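Local coordinates for AB hydrolase-1 domain-containing protein (Parabacteroides distasonis, PDB 4Q34) that is a putative esterase of the alpha/beta hydrolase family that probably cleaves ester bonds, its natural substrate being unknown, at residues V55-D67 / K131-T145. Numbering follows the deposited sequence. Where two conformers were deposited one is given.
Sequences VGQFSKTWETTPD and KRDKETLDQYFRQMT
In this alpha/beta hydrolase, the loop that follows strand 49-52 packs against helix 134-142, part of the insertion between strands 83-87 and 170-175, with Gln143 reaching between Lys60 and Gln57 of the loop. Its CB meets CG of Lys60 at 3.5 Å, the two side chains crossing at about a right angle. With CG held between the backbone N and carbonyl carbon (chi1 76°) and the chain extended beyond, Gln143 turns its amide toward Gln57. Its NE2 donates to OE1 of Gln57 at 2.8 Å. The N-H...O angle is 157°, and the acceptor lies close to the amide plane of Gln143, although the two amide planes differ by 60°. At the other end of the same amide, OE1 lies within hydrogen-bonding distance of two waters, one that accepts from NZ of Lys60, the other beside O of Thr64. A leucine in place of this glutamine would probably leave OE1 of Gln57 without its amide donor and the two waters without the carbonyl they gather round.

The backbones join where Thr145 N donates to Gly56 O at 2.9 Å from well above the carbonyl plane, while CA of Met144 approaches that oxygen as a CA-H...O contact. CG2 of Thr145 lies 3.7 Å from CD1 of Phe58. Along the helix, Pro66 sets CG 3.8 Å from CD1 of Tyr140, and its carbonyl oxygen rests 3.4 Å from CB of Gln139, whose OE1 is bonded to Ala15 N of the second subunit. Asp133, the N-cap, accepts from Thr136 N and OG1; that hydroxyl, so held, sits 3.3 Å from CB of Asp67. As in many alpha/beta hydrolases, a helical insertion thus covers the loop after this strand, which in the family commonly shapes the oxyanion hole.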
loop_
_atom_site.group_PDB
_atom_site.type_symbol
_atom_site.label_atom_id
_atom_site.label_comp_id
_atom_site.label_asym_id
_atom_site.label_seq_id
_atom_site.Cartn_x
_atom_site.Cartn_y
_atom_site.Cartn_z
ATOM N N VAL A 55 -10.396 11.334 1.357
ATOM C CA VAL A 55 -10.379 10.961 2.759
ATOM C C VAL A 55 -10.812 9.497 2.923
ATOM O O VAL A 55 -11.672 8.995 2.158
ATOM C CB VAL A 55 -11.290 11.857 3.600
ATOM C CG1 VAL A 55 -12.760 11.566 3.306
ATOM C CG2 VAL A 55 -11.017 11.690 5.087
ATOM N N GLY A 56 -10.221 8.814 3.879
ATOM C CA GLY A 56 -10.558 7.418 4.196
ATOM C C GLY A 56 -10.133 6.380 3.164
ATOM O O GLY A 56 -10.428 5.213 3.349
ATOM N N GLN A 57 -9.437 6.795 2.091
ATOM C CA GLN A 57 -9.128 5.948 0.942
ATOM C C GLN A 57 -7.614 5.934 0.763
ATOM O O GLN A 57 -6.877 6.684 1.442
ATOM C CB GLN A 57 -9.774 6.527 -0.311
ATOM C CG GLN A 57 -11.314 6.571 -0.260
ATOM C CD GLN A 57 -11.981 5.225 -0.518
ATOM O OE1 GLN A 57 -11.583 4.469 -1.414
ATOM N NE2 GLN A 57 -13.069 4.966 0.197
ATOM N N PHE A 58 -7.178 5.162 -0.213
ATOM C CA PHE A 58 -5.746 5.130 -0.548
ATOM C C PHE A 58 -5.611 4.954 -2.050
ATOM O O PHE A 58 -6.533 5.287 -2.819
ATOM C CB PHE A 58 -4.978 4.115 0.346
ATOM C CG PHE A 58 -5.361 2.668 0.161
ATOM C CD1 PHE A 58 -6.497 2.122 0.774
ATOM C CD2 PHE A 58 -4.584 1.802 -0.653
ATOM C CE1 PHE A 58 -6.827 0.767 0.637
ATOM C CE2 PHE A 58 -4.941 0.463 -0.787
ATOM C CZ PHE A 58 -6.089 -0.048 -0.207
ATOM N N SER A 59 -4.441 4.509 -2.485
ATOM C CA SER A 59 -4.195 4.334 -3.903
ATOM C C SER A 59 -5.230 3.451 -4.592
ATOM O O SER A 59 -5.408 3.584 -5.801
ATOM C CB SER A 59 -2.802 3.732 -4.097
ATOM O OG SER A 59 -2.694 2.462 -3.499
ATOM N N LYS A 60 -5.852 2.517 -3.858
ATOM C CA LYS A 60 -6.887 1.629 -4.393
ATOM C C LYS A 60 -8.037 2.346 -5.115
ATOM O O LYS A 60 -8.635 1.776 -6.031
ATOM C CB LYS A 60 -7.397 0.743 -3.243
ATOM C CG LYS A 60 -8.417 -0.329 -3.529
ATOM C CD LYS A 60 -8.145 -1.191 -4.709
ATOM C CE LYS A 60 -8.623 -2.622 -4.507
ATOM N NZ LYS A 60 -9.530 -3.054 -5.555
ATOM N N THR A 61 -8.272 3.608 -4.755
ATOM C CA THR A 61 -9.165 4.500 -5.488
ATOM C C THR A 61 -9.037 4.334 -6.986
ATOM O O THR A 61 -10.002 4.328 -7.688
ATOM C CB THR A 61 -8.869 5.959 -5.148
ATOM O OG1 THR A 61 -9.054 6.147 -3.736
ATOM C CG2 THR A 61 -9.766 6.903 -5.924
ATOM N N TRP A 62 -7.807 4.222 -7.437
ATOM C CA TRP A 62 -7.441 4.214 -8.844
ATOM C C TRP A 62 -7.020 2.860 -9.388
ATOM O O TRP A 62 -6.631 2.780 -10.557
ATOM C CB TRP A 62 -6.216 5.160 -9.008
ATOM C CG TRP A 62 -6.353 6.465 -8.356
ATOM C CD1 TRP A 62 -5.781 6.856 -7.179
ATOM C CD2 TRP A 62 -7.091 7.587 -8.836
ATOM N NE1 TRP A 62 -6.157 8.143 -6.885
ATOM C CE2 TRP A 62 -6.970 8.613 -7.884
ATOM C CE3 TRP A 62 -7.887 7.812 -9.978
ATOM C CZ2 TRP A 62 -7.559 9.880 -8.068
ATOM C CZ3 TRP A 62 -8.440 9.062 -10.178
ATOM C CH2 TRP A 62 -8.312 10.071 -9.213
ATOM N N GLU A 63 -7.051 1.816 -8.558
ATOM C CA GLU A 63 -6.621 0.484 -8.940
ATOM C C GLU A 63 -7.846 -0.347 -9.416
ATOM O O GLU A 63 -8.803 0.188 -9.951
ATOM C CB GLU A 63 -5.876 -0.183 -7.782
ATOM C CG GLU A 63 -4.681 0.621 -7.317
ATOM C CD GLU A 63 -4.037 0.140 -6.002
ATOM O OE1 GLU A 63 -4.505 -0.876 -5.436
ATOM O OE2 GLU A 63 -3.027 0.771 -5.551
ATOM N N THR A 64 -7.812 -1.653 -9.208
ATOM C CA THR A 64 -8.947 -2.491 -9.561
ATOM C C THR A 64 -10.210 -1.954 -8.917
ATOM O O THR A 64 -10.216 -1.557 -7.730
ATOM C CB THR A 64 -8.705 -3.968 -9.137
ATOM O OG1 THR A 64 -7.422 -4.404 -9.630
ATOM C CG2 THR A 64 -9.763 -4.870 -9.663
ATOM N N THR A 65 -11.284 -1.928 -9.700
ATOM C CA THR A 65 -12.579 -1.464 -9.205
ATOM C C THR A 65 -13.117 -2.468 -8.190
ATOM O O THR A 65 -12.699 -3.636 -8.139
ATOM C CB THR A 65 -13.571 -1.269 -10.378
ATOM O OG1 THR A 65 -14.033 -2.544 -10.880
ATOM C CG2 THR A 65 -12.961 -0.460 -11.484
ATOM N N PRO A 66 -14.107 -2.059 -7.382
ATOM C CA PRO A 66 -14.571 -3.010 -6.383
ATOM C C PRO A 66 -15.183 -4.314 -6.945
ATOM O O PRO A 66 -15.134 -5.365 -6.295
ATOM C CB PRO A 66 -15.590 -2.224 -5.563
ATOM C CG PRO A 66 -15.607 -0.852 -6.067
ATOM C CD PRO A 66 -14.696 -0.715 -7.258
ATOM N N ASP A 67 -15.719 -4.240 -8.163
ATOM C CA ASP A 67 -16.273 -5.387 -8.843
ATOM C C ASP A 67 -15.287 -6.147 -9.725
ATOM O O ASP A 67 -15.680 -7.093 -10.409
ATOM C CB ASP A 67 -17.488 -4.992 -9.672
ATOM C CG ASP A 67 -17.177 -3.976 -10.748
ATOM O OD1 ASP A 67 -16.549 -2.925 -10.475
ATOM O OD2 ASP A 67 -17.582 -4.244 -11.895
ATOM N N LYS A 131 -21.905 -2.042 -9.583
ATOM C CA LYS A 131 -22.377 -3.423 -9.493
ATOM C C LYS A 131 -23.082 -3.666 -8.167
ATOM O O LYS A 131 -22.618 -3.219 -7.125
ATOM C CB LYS A 131 -21.240 -4.425 -9.709
ATOM C CG LYS A 131 -21.787 -5.759 -10.226
ATOM C CD LYS A 131 -20.715 -6.821 -10.399
ATOM C CE LYS A 131 -21.331 -8.158 -10.811
ATOM N NZ LYS A 131 -20.235 -9.077 -11.222
ATOM N N ARG A 132 -24.199 -4.382 -8.201
ATOM C CA ARG A 132 -25.104 -4.441 -7.048
ATOM C C ARG A 132 -24.938 -5.676 -6.153
ATOM O O ARG A 132 -25.764 -5.906 -5.290
ATOM C CB ARG A 132 -26.573 -4.355 -7.530
ATOM C CG ARG A 132 -26.981 -3.027 -8.149
ATOM C CD ARG A 132 -28.073 -3.266 -9.189
ATOM N NE ARG A 132 -28.911 -2.099 -9.463
ATOM C CZ ARG A 132 -28.476 -0.957 -9.993
ATOM N NH1 ARG A 132 -27.196 -0.796 -10.281
ATOM N NH2 ARG A 132 -29.326 0.033 -10.216
ATOM N N ASP A 133 -23.899 -6.462 -6.352
ATOM C CA ASP A 133 -23.724 -7.717 -5.570
ATOM C C ASP A 133 -22.989 -7.473 -4.243
ATOM O O ASP A 133 -22.341 -6.443 -4.055
ATOM C CB ASP A 133 -22.958 -8.760 -6.376
ATOM C CG ASP A 133 -21.528 -8.312 -6.685
ATOM O OD1 ASP A 133 -21.376 -7.310 -7.398
ATOM O OD2 ASP A 133 -20.559 -8.935 -6.210
ATOM N N LYS A 134 -23.086 -8.442 -3.347
ATOM C CA LYS A 134 -22.455 -8.351 -2.041
ATOM C C LYS A 134 -20.939 -8.301 -2.048
ATOM O O LYS A 134 -20.368 -7.615 -1.223
ATOM C CB LYS A 134 -22.866 -9.545 -1.176
ATOM C CG LYS A 134 -24.253 -9.442 -0.610
ATOM C CD LYS A 134 -24.237 -9.998 0.811
ATOM C CE LYS A 134 -25.622 -10.038 1.422
ATOM N NZ LYS A 134 -26.523 -10.955 0.675
ATOM N N GLU A 135 -20.300 -9.082 -2.909
ATOM C CA GLU A 135 -18.834 -9.132 -2.963
ATOM C C GLU A 135 -18.235 -7.788 -3.376
ATOM O O GLU A 135 -17.205 -7.366 -2.850
ATOM C CB GLU A 135 -18.352 -10.245 -3.907
ATOM C CG GLU A 135 -18.509 -11.657 -3.338
ATOM C CD GLU A 135 -18.135 -11.767 -1.857
ATOM O OE1 GLU A 135 -16.973 -11.445 -1.493
ATOM O OE2 GLU A 135 -19.011 -12.168 -1.049
ATOM N N THR A 136 -18.875 -7.119 -4.331
ATOM C CA THR A 136 -18.494 -5.767 -4.741
ATOM C C THR A 136 -18.535 -4.826 -3.545
ATOM O O THR A 136 -17.601 -4.075 -3.306
ATOM C CB THR A 136 -19.389 -5.243 -5.888
ATOM O OG1 THR A 136 -19.215 -6.080 -7.045
ATOM C CG2 THR A 136 -19.097 -3.772 -6.228
ATOM N N LEU A 137 -19.614 -4.857 -2.785
ATOM C CA LEU A 137 -19.709 -3.949 -1.636
ATOM C C LEU A 137 -18.701 -4.272 -0.554
ATOM O O LEU A 137 -18.178 -3.365 0.058
ATOM C CB LEU A 137 -21.117 -3.950 -1.031
ATOM C CG LEU A 137 -21.523 -2.682 -0.277
ATOM C CD1 LEU A 137 -21.538 -1.450 -1.151
ATOM C CD2 LEU A 137 -22.889 -2.860 0.370
ATOM N N ASP A 138 -18.440 -5.554 -0.334
ATOM C CA ASP A 138 -17.392 -5.993 0.568
ATOM C C ASP A 138 -16.055 -5.345 0.183
ATOM O O ASP A 138 -15.351 -4.762 1.019
ATOM C CB ASP A 138 -17.254 -7.537 0.523
ATOM C CG ASP A 138 -16.152 -8.081 1.451
ATOM O OD1 ASP A 138 -16.248 -7.904 2.664
ATOM O OD2 ASP A 138 -15.155 -8.682 0.963
ATOM N N GLN A 139 -15.690 -5.449 -1.092
ATOM C CA GLN A 139 -14.482 -4.814 -1.572
ATOM C C GLN A 139 -14.458 -3.320 -1.369
ATOM O O GLN A 139 -13.429 -2.752 -0.997
ATOM C CB GLN A 139 -14.218 -5.095 -3.063
ATOM C CG GLN A 139 -13.778 -6.529 -3.361
ATOM C CD GLN A 139 -12.503 -6.933 -2.662
ATOM O OE1 GLN A 139 -11.500 -6.261 -2.763
ATOM N NE2 GLN A 139 -12.545 -8.028 -1.942
ATOM N N TYR A 140 -15.592 -2.695 -1.644
ATOM C CA TYR A 140 -15.756 -1.239 -1.499
ATOM C C TYR A 140 -15.495 -0.783 -0.082
ATOM O O TYR A 140 -14.775 0.202 0.117
ATOM C CB TYR A 140 -17.176 -0.875 -1.851
ATOM C CG TYR A 140 -17.458 0.578 -2.186
ATOM C CD1 TYR A 140 -16.746 1.274 -3.168
ATOM C CD2 TYR A 140 -18.562 1.192 -1.614
ATOM C CE1 TYR A 140 -17.107 2.560 -3.536
ATOM C CE2 TYR A 140 -18.921 2.486 -1.963
ATOM C CZ TYR A 140 -18.230 3.152 -2.929
ATOM O OH TYR A 140 -18.625 4.429 -3.274
ATOM N N PHE A 141 -16.039 -1.482 0.925
ATOM C CA PHE A 141 -15.762 -1.051 2.290
ATOM C C PHE A 141 -14.324 -1.325 2.725
ATOM O O PHE A 141 -13.755 -0.562 3.488
ATOM C CB PHE A 141 -16.724 -1.612 3.298
ATOM C CG PHE A 141 -18.154 -1.186 3.061
ATOM C CD1 PHE A 141 -18.462 0.141 2.802
ATOM C CD2 PHE A 141 -19.158 -2.103 3.150
ATOM C CE1 PHE A 141 -19.795 0.524 2.632
ATOM C CE2 PHE A 141 -20.488 -1.731 2.966
ATOM C CZ PHE A 141 -20.788 -0.419 2.694
ATOM N N ARG A 142 -13.741 -2.396 2.185
ATOM C CA ARG A 142 -12.380 -2.780 2.560
ATOM C C ARG A 142 -11.310 -1.995 1.829
ATOM O O ARG A 142 -10.129 -2.145 2.181
ATOM C CB ARG A 142 -12.166 -4.275 2.331
ATOM C CG ARG A 142 -13.071 -5.102 3.239
ATOM C CD ARG A 142 -12.794 -6.605 3.100
ATOM N NE ARG A 142 -13.715 -7.446 3.838
ATOM C CZ ARG A 142 -13.702 -7.637 5.134
ATOM N NH1 ARG A 142 -12.765 -7.091 5.902
ATOM N NH2 ARG A 142 -14.606 -8.432 5.683
ATOM N N GLN A 143 -11.671 -1.150 0.866
ATOM C CA GLN A 143 -10.689 -0.207 0.301
ATOM C C GLN A 143 -10.531 1.096 1.134
ATOM O O GLN A 143 -9.769 2.006 0.767
ATOM C CB GLN A 143 -10.983 0.091 -1.171
ATOM C CG GLN A 143 -12.132 1.017 -1.448
ATOM C CD GLN A 143 -12.294 1.279 -2.948
ATOM O OE1 GLN A 143 -12.331 0.342 -3.746
ATOM N NE2 GLN A 143 -12.393 2.550 -3.320
HETATM N N MSE A 144 -11.229 1.165 2.275
HETATM C CA MSE A 144 -11.034 2.256 3.214
HETATM C C MSE A 144 -9.886 1.898 4.126
HETATM O O MSE A 144 -9.642 0.715 4.421
HETATM C CB MSE A 144 -12.320 2.466 4.014
HETATM C CG MSE A 144 -13.510 2.781 3.137
HETATM SE SE MSE A 144 -15.080 2.860 4.275
HETATM C CE MSE A 144 -16.225 3.659 2.873
ATOM N N THR A 145 -9.151 2.913 4.562
ATOM C CA THR A 145 -8.040 2.740 5.513
ATOM C C THR A 145 -7.952 4.039 6.331
ATOM O O THR A 145 -8.248 5.100 5.810
ATOM C CB THR A 145 -6.730 2.360 4.762
ATOM O OG1 THR A 145 -5.840 1.694 5.638
ATOM C CG2 THR A 145 -6.039 3.520 4.150
HETATM O O HOH W 1 -9.026 3.362 -1.493
HETATM O O HOH W 2 -15.054 2.879 -0.511
HETATM O O HOH W 3 -12.206 -2.176 -3.958
HETATM O O HOH W 4 -12.373 3.238 -6.547
HETATM O O HOH W 5 -11.667 0.612 -6.413
HETATM O O HOH W 6 -19.120 -1.591 -9.191
#